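Local coordinates for signal recognition particle 54 kDa protein (Aeropyrum pernix, PDB 7EPK), which is the SRP54 subunit of an archaeal signal recognition particle, combining a helical bundle, a P-loop NTPase-type nucleotide-binding domain and a helical signal peptide binding domain, at residues E77-F82 with R285-I290; T95-L100 with R209-A214; G138-L143 with G156-D161; V183-R188 with D199-I204. All blocks are in the same frame, centred on the assembly; numbering follows the deposited sequence.

Interaction 1 (E77-F82 with R285-I290); sequences ELVKLF and RFVARI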
loop_
_atom_site.group_PDB
_atom_site.type_symbol
_atom_site.label_atom_id
_atom_site.label_comp_id
_atom_site.label_asym_id
_atom_site.label_seq_id
_atom_site.Cartn_x
_atom_site.Cartn_y
_atom_site.Cartn_z
ATOM N N GLU A 77 -0.759 -11.858 0.174
ATOM C CA GLU A 77 -0.519 -12.465 1.503
ATOM C C GLU A 77 0.880 -12.090 2.008
ATOM O O GLU A 77 1.054 -12.074 3.238
ATOM C CB GLU A 77 -0.687 -13.984 1.429
ATOM C CG GLU A 77 -2.126 -14.442 1.549
ATOM C CD GLU A 77 -2.941 -13.773 2.635
ATOM O OE1 GLU A 77 -2.525 -13.821 3.836
ATOM O OE2 GLU A 77 -4.001 -13.208 2.277
ATOM N N LEU A 78 1.846 -11.900 1.101
ATOM C CA LEU A 78 3.198 -11.357 1.414
ATOM C C LEU A 78 3.032 -9.908 1.874
ATOM O O LEU A 78 3.762 -9.481 2.774
ATOM C CB LEU A 78 4.133 -11.449 0.198
ATOM C CG LEU A 78 4.619 -12.857 -0.163
ATOM C CD1 LEU A 78 5.643 -12.845 -1.284
ATOM C CD2 LEU A 78 5.219 -13.556 1.034
ATOM N N VAL A 79 2.070 -9.202 1.293
ATOM C CA VAL A 79 1.779 -7.799 1.669
ATOM C C VAL A 79 1.360 -7.801 3.147
ATOM O O VAL A 79 1.895 -6.969 3.926
ATOM C CB VAL A 79 0.719 -7.184 0.740
ATOM C CG1 VAL A 79 0.269 -5.825 1.238
ATOM C CG2 VAL A 79 1.211 -7.059 -0.688
ATOM N N LYS A 80 0.448 -8.702 3.523
ATOM C CA LYS A 80 -0.051 -8.853 4.918
ATOM C C LYS A 80 1.127 -9.197 5.844
ATOM O O LYS A 80 1.188 -8.682 6.968
ATOM C CB LYS A 80 -1.129 -9.942 4.984
ATOM C CG LYS A 80 -2.541 -9.526 4.571
ATOM C CD LYS A 80 -3.640 -10.474 5.061
ATOM C CE LYS A 80 -3.644 -10.711 6.566
ATOM N NZ LYS A 80 -4.417 -9.691 7.323
ATOM N N LEU A 81 2.033 -10.051 5.379
ATOM C CA LEU A 81 3.184 -10.553 6.173
ATOM C C LEU A 81 4.103 -9.391 6.521
ATOM O O LEU A 81 4.700 -9.440 7.585
ATOM C CB LEU A 81 3.979 -11.583 5.369
ATOM C CG LEU A 81 5.076 -12.274 6.164
ATOM C CD1 LEU A 81 4.461 -13.197 7.211
ATOM C CD2 LEU A 81 6.023 -13.030 5.243
ATOM N N PHE A 82 4.224 -8.425 5.612
ATOM C CA PHE A 82 5.088 -7.226 5.733
ATOM C C PHE A 82 4.252 -6.057 6.266
ATOM O O PHE A 82 4.583 -4.898 5.921
ATOM C CB PHE A 82 5.730 -6.921 4.377
ATOM C CG PHE A 82 6.829 -7.879 3.988
ATOM C CD1 PHE A 82 6.570 -9.230 3.837
ATOM C CD2 PHE A 82 8.126 -7.433 3.790
ATOM C CE1 PHE A 82 7.581 -10.110 3.493
ATOM C CE2 PHE A 82 9.137 -8.316 3.445
ATOM C CZ PHE A 82 8.859 -9.653 3.296
ATOM N N ARG A 285 4.060 -1.927 -2.275
ATOM C CA ARG A 285 5.060 -1.544 -3.304
ATOM C C ARG A 285 6.353 -2.351 -3.122
ATOM O O ARG A 285 7.063 -2.599 -4.139
ATOM C CB ARG A 285 5.324 -0.040 -3.220
ATOM C CG ARG A 285 6.565 0.426 -3.968
ATOM C CD ARG A 285 6.749 1.922 -3.858
ATOM N NE ARG A 285 7.826 2.409 -4.705
ATOM C CZ ARG A 285 8.202 3.681 -4.780
ATOM N NH1 ARG A 285 7.594 4.603 -4.051
ATOM N NH2 ARG A 285 9.187 4.035 -5.586
ATOM N N PHE A 286 6.691 -2.694 -1.877
ATOM C CA PHE A 286 7.986 -3.332 -1.540
ATOM C C PHE A 286 7.977 -4.761 -2.093
ATOM O O PHE A 286 8.873 -5.149 -2.889
ATOM C CB PHE A 286 8.222 -3.276 -0.030
ATOM C CG PHE A 286 9.551 -3.826 0.414
ATOM C CD1 PHE A 286 10.725 -3.117 0.193
ATOM C CD2 PHE A 286 9.629 -5.062 1.047
ATOM C CE1 PHE A 286 11.947 -3.637 0.595
ATOM C CE2 PHE A 286 10.851 -5.577 1.455
ATOM C CZ PHE A 286 12.007 -4.865 1.227
ATOM N N VAL A 287 6.946 -5.518 -1.717
ATOM C CA VAL A 287 6.771 -6.941 -2.124
ATOM C C VAL A 287 6.617 -6.983 -3.652
ATOM O O VAL A 287 7.164 -7.886 -4.303
ATOM C CB VAL A 287 5.584 -7.572 -1.382
ATOM C CG1 VAL A 287 5.661 -7.337 0.116
ATOM C CG2 VAL A 287 4.273 -7.063 -1.912
ATOM N N ALA A 288 5.956 -5.989 -4.226
ATOM C CA ALA A 288 5.866 -5.817 -5.690
ATOM C C ALA A 288 7.266 -5.820 -6.321
ATOM O O ALA A 288 7.382 -6.238 -7.485
ATOM C CB ALA A 288 5.114 -4.549 -6.001
ATOM N N ARG A 289 8.279 -5.345 -5.598
ATOM C CA ARG A 289 9.644 -5.152 -6.141
ATOM C C ARG A 289 10.358 -6.492 -6.043
ATOM O O ARG A 289 11.052 -6.861 -6.980
ATOM C CB ARG A 289 10.406 -4.081 -5.349
ATOM C CG ARG A 289 10.157 -2.646 -5.792
ATOM C CD ARG A 289 11.322 -1.754 -5.391
ATOM N NE ARG A 289 11.412 -0.581 -6.251
ATOM C CZ ARG A 289 11.103 0.668 -5.910
ATOM N NH1 ARG A 289 10.683 0.960 -4.686
ATOM N NH2 ARG A 289 11.231 1.629 -6.814
ATOM N N ILE A 290 10.223 -7.118 -4.877
ATOM C CA ILE A 290 10.630 -8.515 -4.547
ATOM C C ILE A 290 10.115 -9.443 -5.658
ATOM O O ILE A 290 10.936 -10.139 -6.292
ATOM C CB ILE A 290 10.054 -8.872 -3.151
ATOM C CG1 ILE A 290 10.760 -8.129 -2.013
ATOM C CG2 ILE A 290 10.028 -10.362 -2.889
ATOM C CD1 ILE A 290 12.270 -8.098 -2.119
#
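The carbonyl oxygen of Phe-286, whose ring meets that of Phe-82 across this contact, accepts two backbone N-H groups of its own helix: Arg-289 N lies 2.8 Å from Phe-286 O, and Ile-290 N completes the pair. The turn so fixed presents Phe-286 and Val-287 to residues 77-82, and no hydrogen bond crosses between the segments, which meet through apolar groups.

Val-287 is the residue most deeply covered, and its two methyl branches do different work. CG1 lies over one face of the Phe-82 ring, offset toward the rim, with 4.1 Å between Val-287 CG1 and Phe-82 CG; the same methyl approaches Leu-78 O at 3.9 Å. CG2 instead turns to Val-79, whose CG2 it meets while the two side chains cross at about a right angle. With chi1 at -73°, Phe-82 CG lies beside its backbone N, where Val-287 CG1 can cover it. The Phe-82 and Phe-286 side chains also cross at about a right angle, with Phe-82 CE2 near the plane of the Phe-286 ring, at its edge, 3.8 Å from Phe-286 CE2.

Phe-82 is where the chain leaves helix 66-81, so the end of this helix of the helical bundle rests on helix 283-291 of the nucleotide-binding domain. Phe-281 and Met-2 also touch Phe-82, while helix 41-57 packs on Leu-78 through Val-47.

Interaction 2 (T95-L100 with R209-A214); sequences TPWIVL and RPDEVA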
loop_
_atom_site.group_PDB
_atom_site.type_symbol
_atom_site.label_atom_id
_atom_site.label_comp_id
_atom_site.label_asym_id
_atom_site.label_seq_id
_atom_site.Cartn_x
_atom_site.Cartn_y
_atom_site.Cartn_z
ATOM N N THR A 95 -0.379 19.046 14.905
ATOM C CA THR A 95 0.322 20.345 14.711
ATOM C C THR A 95 1.781 20.178 15.092
ATOM O O THR A 95 2.564 20.048 14.148
ATOM C CB THR A 95 -0.436 21.471 15.441
ATOM O OG1 THR A 95 -1.841 21.347 15.181
ATOM C CG2 THR A 95 0.063 22.857 15.074
ATOM N N PRO A 96 2.175 20.177 16.409
ATOM C CA PRO A 96 3.542 19.863 16.831
ATOM C C PRO A 96 3.666 18.359 17.119
ATOM O O PRO A 96 2.905 17.809 17.952
ATOM C CB PRO A 96 3.774 20.679 18.116
ATOM C CG PRO A 96 2.379 20.928 18.659
ATOM C CD PRO A 96 1.368 20.486 17.598
ATOM N N TRP A 97 4.644 17.733 16.470
ATOM C CA TRP A 97 4.842 16.264 16.509
ATOM C C TRP A 97 6.241 15.921 17.021
ATOM O O TRP A 97 7.208 16.048 16.217
ATOM C CB TRP A 97 4.605 15.650 15.127
ATOM C CG TRP A 97 4.487 14.158 15.173
ATOM C CD1 TRP A 97 5.394 13.232 14.746
ATOM C CD2 TRP A 97 3.370 13.429 15.700
ATOM N NE1 TRP A 97 4.891 11.967 14.930
ATOM C CE2 TRP A 97 3.654 12.061 15.519
ATOM C CE3 TRP A 97 2.152 13.804 16.273
ATOM C CZ2 TRP A 97 2.781 11.072 15.958
ATOM C CZ3 TRP A 97 1.286 12.827 16.697
ATOM C CH2 TRP A 97 1.605 11.480 16.548
ATOM N N ILE A 98 6.331 15.443 18.273
ATOM C CA ILE A 98 7.637 15.161 18.928
ATOM C C ILE A 98 8.011 13.682 18.727
ATOM O O ILE A 98 7.274 12.787 19.204
ATOM C CB ILE A 98 7.620 15.598 20.404
ATOM C CG1 ILE A 98 6.910 16.942 20.625
ATOM C CG2 ILE A 98 9.035 15.641 20.958
ATOM C CD1 ILE A 98 7.403 18.065 19.746
ATOM N N VAL A 99 9.155 13.439 18.083
ATOM C CA VAL A 99 9.658 12.078 17.746
ATOM C C VAL A 99 10.884 11.743 18.591
ATOM O O VAL A 99 11.948 12.325 18.322
ATOM C CB VAL A 99 10.041 11.989 16.264
ATOM C CG1 VAL A 99 10.456 10.584 15.904
ATOM C CG2 VAL A 99 8.916 12.464 15.365
ATOM N N LEU A 100 10.770 10.806 19.534
ATOM C CA LEU A 100 11.945 10.283 20.275
ATOM C C LEU A 100 12.519 9.071 19.545
ATOM O O LEU A 100 11.889 8.009 19.560
ATOM C CB LEU A 100 11.534 9.922 21.703
ATOM C CG LEU A 100 12.644 9.326 22.576
ATOM C CD1 LEU A 100 13.801 10.293 22.723
ATOM C CD2 LEU A 100 12.112 8.915 23.946
ATOM N N ARG A 209 7.644 14.017 26.588
ATOM C CA ARG A 209 6.274 13.568 26.202
ATOM C C ARG A 209 6.193 13.333 24.689
ATOM O O ARG A 209 5.448 13.994 23.974
ATOM C CB ARG A 209 5.232 14.572 26.708
ATOM C CG ARG A 209 4.547 14.134 27.998
ATOM C CD ARG A 209 3.670 15.217 28.550
ATOM N NE ARG A 209 2.956 15.771 27.428
ATOM C CZ ARG A 209 2.750 17.054 27.175
ATOM N NH1 ARG A 209 3.181 17.999 27.988
ATOM N NH2 ARG A 209 2.061 17.382 26.102
ATOM N N PRO A 210 6.927 12.345 24.131
ATOM C CA PRO A 210 6.998 12.188 22.681
ATOM C C PRO A 210 5.681 11.652 22.091
ATOM O O PRO A 210 5.000 10.852 22.740
ATOM C CB PRO A 210 8.173 11.221 22.470
ATOM C CG PRO A 210 8.236 10.431 23.749
ATOM C CD PRO A 210 7.677 11.310 24.847
ATOM N N ASP A 211 5.340 12.134 20.893
ATOM C CA ASP A 211 4.105 11.760 20.156
ATOM C C ASP A 211 4.347 10.404 19.459
ATOM O O ASP A 211 3.372 9.654 19.261
ATOM C CB ASP A 211 3.650 12.927 19.263
ATOM C CG ASP A 211 3.158 14.164 20.032
ATOM O OD1 ASP A 211 2.126 14.052 20.760
ATOM O OD2 ASP A 211 3.770 15.261 19.871
ATOM N N GLU A 212 5.605 10.065 19.183
ATOM C CA GLU A 212 6.029 8.878 18.403
ATOM C C GLU A 212 7.424 8.490 18.909
ATOM O O GLU A 212 8.358 9.262 18.669
ATOM C CB GLU A 212 6.015 9.205 16.899
ATOM C CG GLU A 212 6.553 8.128 15.942
ATOM C CD GLU A 212 6.670 8.520 14.447
ATOM O OE1 GLU A 212 6.032 9.523 14.034
ATOM O OE2 GLU A 212 7.428 7.845 13.664
ATOM N N VAL A 213 7.560 7.361 19.610
ATOM C CA VAL A 213 8.890 6.767 19.912
ATOM C C VAL A 213 9.249 5.833 18.756
ATOM O O VAL A 213 8.519 4.876 18.507
ATOM C CB VAL A 213 8.894 6.049 21.274
ATOM C CG1 VAL A 213 10.194 5.308 21.489
ATOM C CG2 VAL A 213 8.627 6.997 22.436
ATOM N N ALA A 214 10.308 6.128 18.021
ATOM C CA ALA A 214 10.751 5.305 16.877
ATOM C C ALA A 214 11.934 4.463 17.332
ATOM O O ALA A 214 12.883 5.039 17.815
ATOM C CB ALA A 214 11.131 6.169 15.705
#
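Trp-97 and Glu-212 form a nearly straight side-chain hydrogen bond: NE1 reaches OE1 at 2.8 Å with an N-H...O angle of 172°. The acceptor is nearly in the indole plane, and OE1 is met on its anti side. The carboxylate has further partners, Lys-267 in a salt bridge at OE1 and Ser-240 in a hydrogen bond at OE2, so this buried charge is probably well compensated. A second carboxylate binds the backbone, with Asp-211 OD2 using its anti lone pair toward Ile-98 N at 3.0 Å.

Main-chain hydrogen bonds run on from there. Ile-98 O takes both Asp-211 N and Glu-212 N, the latter at 3.2 Å. Leu-100 then uses both of its groups, N to Glu-212 O at 3.0 Å and O to Ala-214 N at 2.9 Å. This is parallel pairing, Val-99 being opposite Glu-212 and Leu-100 opposite Val-213, between two neighbouring inner strands of the P-loop NTPase sheet. Strand 180-184 bonds to the other edge of strand 97-102. The helix 194-208 therefore makes a beta-alpha-beta crossover from 180-184 to 212-218 over the intervening strand.

Contact with the indole face is a CH-pi interaction. Asp-211 CB stands 3.4 Å from the centroid of the six-membered ring of Trp-97, with the carboxylate plane only 17° from that of the ring; chi1 of -68° places Asp-211 CG beside its backbone N, with CB over the indole and OD2 at Ile-98 N.

Apolar contacts occupy the face bearing Leu-100 and Val-213. Leu-100 and Pro-210 lie side by side, 3.7 Å apart at their CB atoms, and Leu-100 continues onto Ala-205 of the crossover helix.

Interaction 3 (G138-L143 with G156-D161); sequences GAYEQL and GEREGD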
loop_
_atom_site.group_PDB
_atom_site.type_symbol
_atom_site.label_atom_id
_atom_site.label_comp_id
_atom_site.label_asym_id
_atom_site.label_seq_id
_atom_site.Cartn_x
_atom_site.Cartn_y
_atom_site.Cartn_z
ATOM N N GLY A 138 31.379 13.639 19.898
ATOM C CA GLY A 138 31.153 14.204 18.551
ATOM C C GLY A 138 29.730 13.997 18.077
ATOM O O GLY A 138 29.462 14.250 16.881
ATOM N N ALA A 139 28.848 13.587 18.992
ATOM C CA ALA A 139 27.386 13.457 18.780
ATOM C C ALA A 139 26.795 14.820 18.403
ATOM O O ALA A 139 26.137 14.911 17.355
ATOM C CB ALA A 139 26.750 12.907 20.030
ATOM N N TYR A 140 27.023 15.824 19.251
ATOM C CA TYR A 140 26.594 17.235 19.053
ATOM C C TYR A 140 26.965 17.633 17.616
ATOM O O TYR A 140 26.103 18.120 16.871
ATOM C CB TYR A 140 27.195 18.145 20.147
ATOM C CG TYR A 140 26.858 19.617 20.050
ATOM C CD1 TYR A 140 27.552 20.467 19.194
ATOM C CD2 TYR A 140 25.835 20.172 20.808
ATOM C CE1 TYR A 140 27.222 21.809 19.064
ATOM C CE2 TYR A 140 25.506 21.515 20.699
ATOM C CZ TYR A 140 26.194 22.332 19.821
ATOM O OH TYR A 140 25.865 23.653 19.735
ATOM N N GLU A 141 28.215 17.399 17.222
ATOM C CA GLU A 141 28.791 17.959 15.971
ATOM C C GLU A 141 28.184 17.200 14.787
ATOM O O GLU A 141 27.776 17.879 13.815
ATOM C CB GLU A 141 30.324 17.900 15.993
ATOM C CG GLU A 141 30.959 18.736 17.096
ATOM C CD GLU A 141 31.080 18.023 18.436
ATOM O OE1 GLU A 141 30.099 18.003 19.197
ATOM O OE2 GLU A 141 32.160 17.481 18.714
ATOM N N GLN A 142 28.118 15.864 14.902
ATOM C CA GLN A 142 27.481 14.939 13.927
ATOM C C GLN A 142 26.075 15.451 13.583
ATOM O O GLN A 142 25.809 15.764 12.383
ATOM C CB GLN A 142 27.435 13.522 14.514
ATOM C CG GLN A 142 27.254 12.419 13.476
ATOM C CD GLN A 142 27.231 11.042 14.097
ATOM O OE1 GLN A 142 27.503 10.863 15.284
ATOM N NE2 GLN A 142 26.916 10.048 13.285
ATOM N N LEU A 143 25.206 15.544 14.589
ATOM C CA LEU A 143 23.803 15.997 14.406
ATOM C C LEU A 143 23.803 17.421 13.817
ATOM O O LEU A 143 23.050 17.660 12.835
ATOM C CB LEU A 143 23.069 15.893 15.751
ATOM C CG LEU A 143 21.546 15.912 15.673
ATOM C CD1 LEU A 143 21.023 14.828 14.731
ATOM C CD2 LEU A 143 20.921 15.769 17.055
ATOM N N GLY A 156 21.414 21.370 20.876
ATOM C CA GLY A 156 22.101 20.311 21.627
ATOM C C GLY A 156 22.959 20.863 22.749
ATOM O O GLY A 156 23.214 22.056 22.783
ATOM N N GLU A 157 23.377 19.979 23.643
ATOM C CA GLU A 157 24.368 20.200 24.714
ATOM C C GLU A 157 25.177 18.907 24.833
ATOM O O GLU A 157 24.556 17.828 24.888
ATOM C CB GLU A 157 23.658 20.499 26.027
ATOM C CG GLU A 157 22.728 21.695 25.971
ATOM C CD GLU A 157 21.817 21.791 27.186
ATOM O OE1 GLU A 157 22.180 21.228 28.285
ATOM O OE2 GLU A 157 20.734 22.422 27.051
ATOM N N ARG A 158 26.504 19.019 24.879
ATOM C CA ARG A 158 27.450 17.875 24.917
ATOM C C ARG A 158 27.532 17.276 26.336
ATOM O O ARG A 158 28.099 16.169 26.467
ATOM C CB ARG A 158 28.838 18.350 24.484
ATOM C CG ARG A 158 28.893 19.121 23.174
ATOM C CD ARG A 158 30.291 19.681 22.990
ATOM N NE ARG A 158 30.443 20.304 21.690
ATOM C CZ ARG A 158 30.005 21.524 21.373
ATOM N NH1 ARG A 158 29.381 22.268 22.274
ATOM N NH2 ARG A 158 30.192 21.999 20.150
ATOM N N GLU A 159 27.004 17.977 27.351
ATOM C CA GLU A 159 27.179 17.683 28.804
ATOM C C GLU A 159 25.884 18.051 29.518
ATOM O O GLU A 159 25.303 19.062 29.116
ATOM C CB GLU A 159 28.323 18.510 29.410
ATOM C CG GLU A 159 28.161 20.036 29.279
ATOM C CD GLU A 159 27.443 20.769 30.413
ATOM O OE1 GLU A 159 27.650 20.401 31.586
ATOM O OE2 GLU A 159 26.678 21.725 30.133
ATOM N N GLY A 160 25.465 17.272 30.519
ATOM C CA GLY A 160 24.322 17.584 31.405
ATOM C C GLY A 160 23.410 16.395 31.621
ATOM O O GLY A 160 23.722 15.306 31.077
ATOM N N ASP A 161 22.345 16.590 32.408
ATOM C CA ASP A 161 21.190 15.650 32.514
ATOM C C ASP A 161 20.554 15.522 31.123
ATOM O O ASP A 161 19.970 16.474 30.599
ATOM C CB ASP A 161 20.174 16.101 33.577
ATOM C CG ASP A 161 18.927 15.237 33.704
ATOM O OD1 ASP A 161 18.973 14.036 33.314
ATOM O OD2 ASP A 161 17.907 15.777 34.191
#
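Tyr-140 offers the face of its ring to the guanidinium of Arg-158, a cation-pi interaction with Arg-158 CZ 3.8 Å from the centroid of the Tyr-140 ring. The cation is displaced toward the rim, above CD1 and CE1, and the two planes are inclined by 30°. An anti chi1 (179°) sends Tyr-140 CG away from its backbone N, while Arg-158 is extended from CG to NE, with its CG against Tyr-140 CB at 3.6 Å.

The charge of Arg-158 is also met by Glu-141. Arg-158 NE and Glu-141 OE1 are 3.4 Å apart, forming a salt bridge whose hydrogen bond is weak. The Glu-141 chain bends at chi2 (86°), which places its CD; the two side chains cross at about a right angle, with the carboxylate and guanidinium planes inclined to each other.

These residues connect helix 139-150 with the loop that leaves strand 153-156, an outermost strand of the P-loop NTPase sheet, before helix 162-175. The ring of Phe-154 meets Tyr-140 edge-to-face. At the rim of the tyrosine, near its plane, lie Gly-156 O and Glu-157 N, Tyr-140 CE2 being the closer atom to the oxygen. Glu-157 turns away and finds its polar partners beyond the contact, in Tyr-155 by a hydrogen bond and in Arg-168 by a salt bridge.

Helical bonding begins at once behind the N-cap residue Gly-138, whose O accepts Gln-142 N at 2.9 Å. The Gln-142 side chain belongs to the GDP pocket, its NE2 donating to O1A of the nucleotide. In the loop, Asp-161 OD1 caps the next helix through a weak bond to Ala-163 N.

Interaction 4 (V183-R188 with D199-I204); sequences VDTAGR and DEMKAI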
loop_
_atom_site.group_PDB
_atom_site.type_symbol
_atom_site.label_atom_id
_atom_site.label_comp_id
_atom_site.label_asym_id
_atom_site.label_seq_id
_atom_site.Cartn_x
_atom_site.Cartn_y
_atom_site.Cartn_z
ATOM N N VAL A 183 14.137 13.994 18.436
ATOM C CA VAL A 183 15.092 13.949 19.565
ATOM C C VAL A 183 16.056 12.775 19.388
ATOM O O VAL A 183 15.654 11.660 19.734
ATOM C CB VAL A 183 14.309 13.878 20.878
ATOM C CG1 VAL A 183 15.234 13.655 22.060
ATOM C CG2 VAL A 183 13.469 15.137 21.055
ATOM N N ASP A 184 17.285 13.026 18.919
ATOM C CA ASP A 184 18.355 11.992 18.815
ATOM C C ASP A 184 18.811 11.612 20.233
ATOM O O ASP A 184 18.783 12.474 21.123
ATOM C CB ASP A 184 19.529 12.456 17.937
ATOM C CG ASP A 184 20.596 11.392 17.676
ATOM O OD1 ASP A 184 20.351 10.231 17.999
ATOM O OD2 ASP A 184 21.677 11.726 17.161
ATOM N N THR A 185 19.206 10.356 20.433
ATOM C CA THR A 185 19.549 9.770 21.756
ATOM C C THR A 185 20.863 8.988 21.653
ATOM O O THR A 185 21.260 8.580 20.518
ATOM C CB THR A 185 18.443 8.841 22.311
ATOM O OG1 THR A 185 18.133 7.780 21.395
ATOM C CG2 THR A 185 17.157 9.576 22.623
ATOM N N ALA A 186 21.478 8.721 22.808
ATOM C CA ALA A 186 22.586 7.750 22.947
ATOM C C ALA A 186 22.095 6.327 22.603
ATOM O O ALA A 186 20.890 6.019 22.798
ATOM C CB ALA A 186 23.148 7.840 24.348
ATOM N N GLY A 187 23.010 5.472 22.132
ATOM C CA GLY A 187 22.795 4.020 21.959
ATOM C C GLY A 187 23.702 3.168 22.840
ATOM O O GLY A 187 23.797 1.940 22.573
ATOM N N ARG A 188 24.357 3.787 23.831
ATOM C CA ARG A 188 25.270 3.134 24.808
ATOM C C ARG A 188 25.450 4.091 25.986
ATOM O O ARG A 188 25.611 5.290 25.720
ATOM C CB ARG A 188 26.628 2.789 24.178
ATOM C CG ARG A 188 27.337 1.615 24.840
ATOM C CD ARG A 188 28.724 1.349 24.284
ATOM N NE ARG A 188 28.757 1.158 22.833
ATOM C CZ ARG A 188 29.868 1.013 22.101
ATOM N NH1 ARG A 188 29.788 0.856 20.787
ATOM N NH2 ARG A 188 31.059 1.031 22.677
ATOM N N ASP A 199 16.911 3.404 31.379
ATOM C CA ASP A 199 16.414 4.367 32.397
ATOM C C ASP A 199 16.601 5.792 31.849
ATOM O O ASP A 199 15.823 6.701 32.235
ATOM C CB ASP A 199 17.064 4.101 33.762
ATOM C CG ASP A 199 16.525 2.865 34.474
ATOM O OD1 ASP A 199 16.118 1.904 33.778
ATOM O OD2 ASP A 199 16.502 2.872 35.725
ATOM N N GLU A 200 17.571 5.995 30.953
ATOM C CA GLU A 200 17.834 7.332 30.362
ATOM C C GLU A 200 16.709 7.699 29.373
ATOM O O GLU A 200 16.188 8.862 29.452
ATOM C CB GLU A 200 19.220 7.354 29.722
ATOM C CG GLU A 200 19.663 8.756 29.345
ATOM C CD GLU A 200 21.148 8.896 29.084
ATOM O OE1 GLU A 200 21.554 8.720 27.919
ATOM O OE2 GLU A 200 21.882 9.198 30.051
ATOM N N MET A 201 16.346 6.748 28.492
ATOM C CA MET A 201 15.256 6.857 27.481
ATOM C C MET A 201 13.929 7.145 28.203
ATOM O O MET A 201 13.248 8.140 27.857
ATOM C CB MET A 201 15.138 5.569 26.651
ATOM C CG MET A 201 16.369 5.204 25.800
ATOM S SD MET A 201 17.037 6.547 24.751
ATOM C CE MET A 201 18.227 7.276 25.877
ATOM N N LYS A 202 13.596 6.324 29.199
ATOM C CA LYS A 202 12.374 6.459 30.033
ATOM C C LYS A 202 12.310 7.848 30.677
ATOM O O LYS A 202 11.204 8.333 30.915
ATOM C CB LYS A 202 12.380 5.360 31.097
ATOM C CG LYS A 202 11.273 5.439 32.143
ATOM C CD LYS A 202 11.171 4.187 33.013
ATOM C CE LYS A 202 10.978 2.903 32.220
ATOM N NZ LYS A 202 10.752 1.725 33.094
ATOM N N ALA A 203 13.450 8.431 31.035
ATOM C CA ALA A 203 13.524 9.713 31.774
ATOM C C ALA A 203 13.344 10.840 30.752
ATOM O O ALA A 203 12.461 11.691 30.950
ATOM C CB ALA A 203 14.831 9.814 32.545
ATOM N N ILE A 204 14.139 10.802 29.681
ATOM C CA ILE A 204 13.996 11.712 28.509
ATOM C C ILE A 204 12.532 11.711 28.081
ATOM O O ILE A 204 11.969 12.801 27.924
ATOM C CB ILE A 204 14.903 11.295 27.339
ATOM C CG1 ILE A 204 16.381 11.509 27.671
ATOM C CG2 ILE A 204 14.493 12.022 26.061
ATOM C CD1 ILE A 204 17.312 10.708 26.793
#
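Thr-185 is met by the thioether of Met-201, whose SD lies 3.6 Å from Thr-185 CB. The same sulfur is 3.7 Å from Thr-185 OG1 and an equal distance from CG2, so it touches both branches of the threonine, and Met-201 CE lies slightly farther off, also against Thr-185 CB. In the methionine, chi2 of -50° bends the chain and places SD against the threonine, and a further bend at chi3 sets CE. Beside it, Ile-204 CD1 is 4.3 Å from Thr-185 CG2, and Ile-204 CG2 meets Val-183 CG1 at 4.4 Å. Ala-186 CB approaches Glu-200 OE1 at 4.0 Å, a plain van der Waals contact.

Residues 184-188, Asp-Thr-Ala-Gly-Arg, correspond to the G3 sequence of SRP-type P-loop proteins, the stretch that leaves strand 180-184 near the nucleotide. Helix 194-208, which follows this loop, packs against the end of the strand and the start of the loop. The bound magnesium is about 7 Å from the side chain of Ala-186.

In the next shell, Thr-185 OG1 is held by Lys-109 NZ and Leu-101 O, with chi1 of 57° placing the hydroxyl between the backbone N and the carbonyl carbon. Lys-109, consistent with the Walker A lysine, also donates to Ala-186 O, tying two successive residues to the phosphate-binding loop. Asp-184 OD2 is paired with Thr-110 OG1. On the helical side, Glu-200 OE2 is hydrogen-bonded to His-135 NE2, and Glu-200 O receives Ile-204 N at 2.8 Å. Val-102 of the neighbouring strand touches Met-201.

Overall arrangement
From the N terminus, the helical bundle comes first, and its last turn opens interaction 1, which is not closed until helix 283-291, 203 residues on. The wide loop contains the other three contacts and ties the bundle to helix 283-291 of the nucleotide-binding domain. Inside it, interaction 2 joins strands 97-102 and 212-218, enclosing interactions 3 and 4. These two follow in series, 138-143 closing on 156-161 before 183-188 meets 199-204; none cross. Interactions 2 and 4 touch through neighbouring strands and Leu-100, whereas interactions 3 and 4 meet where Leu-143 packs on Asp-184. Interaction 1 stands apart, its centre about 28 Å from that of interaction 2.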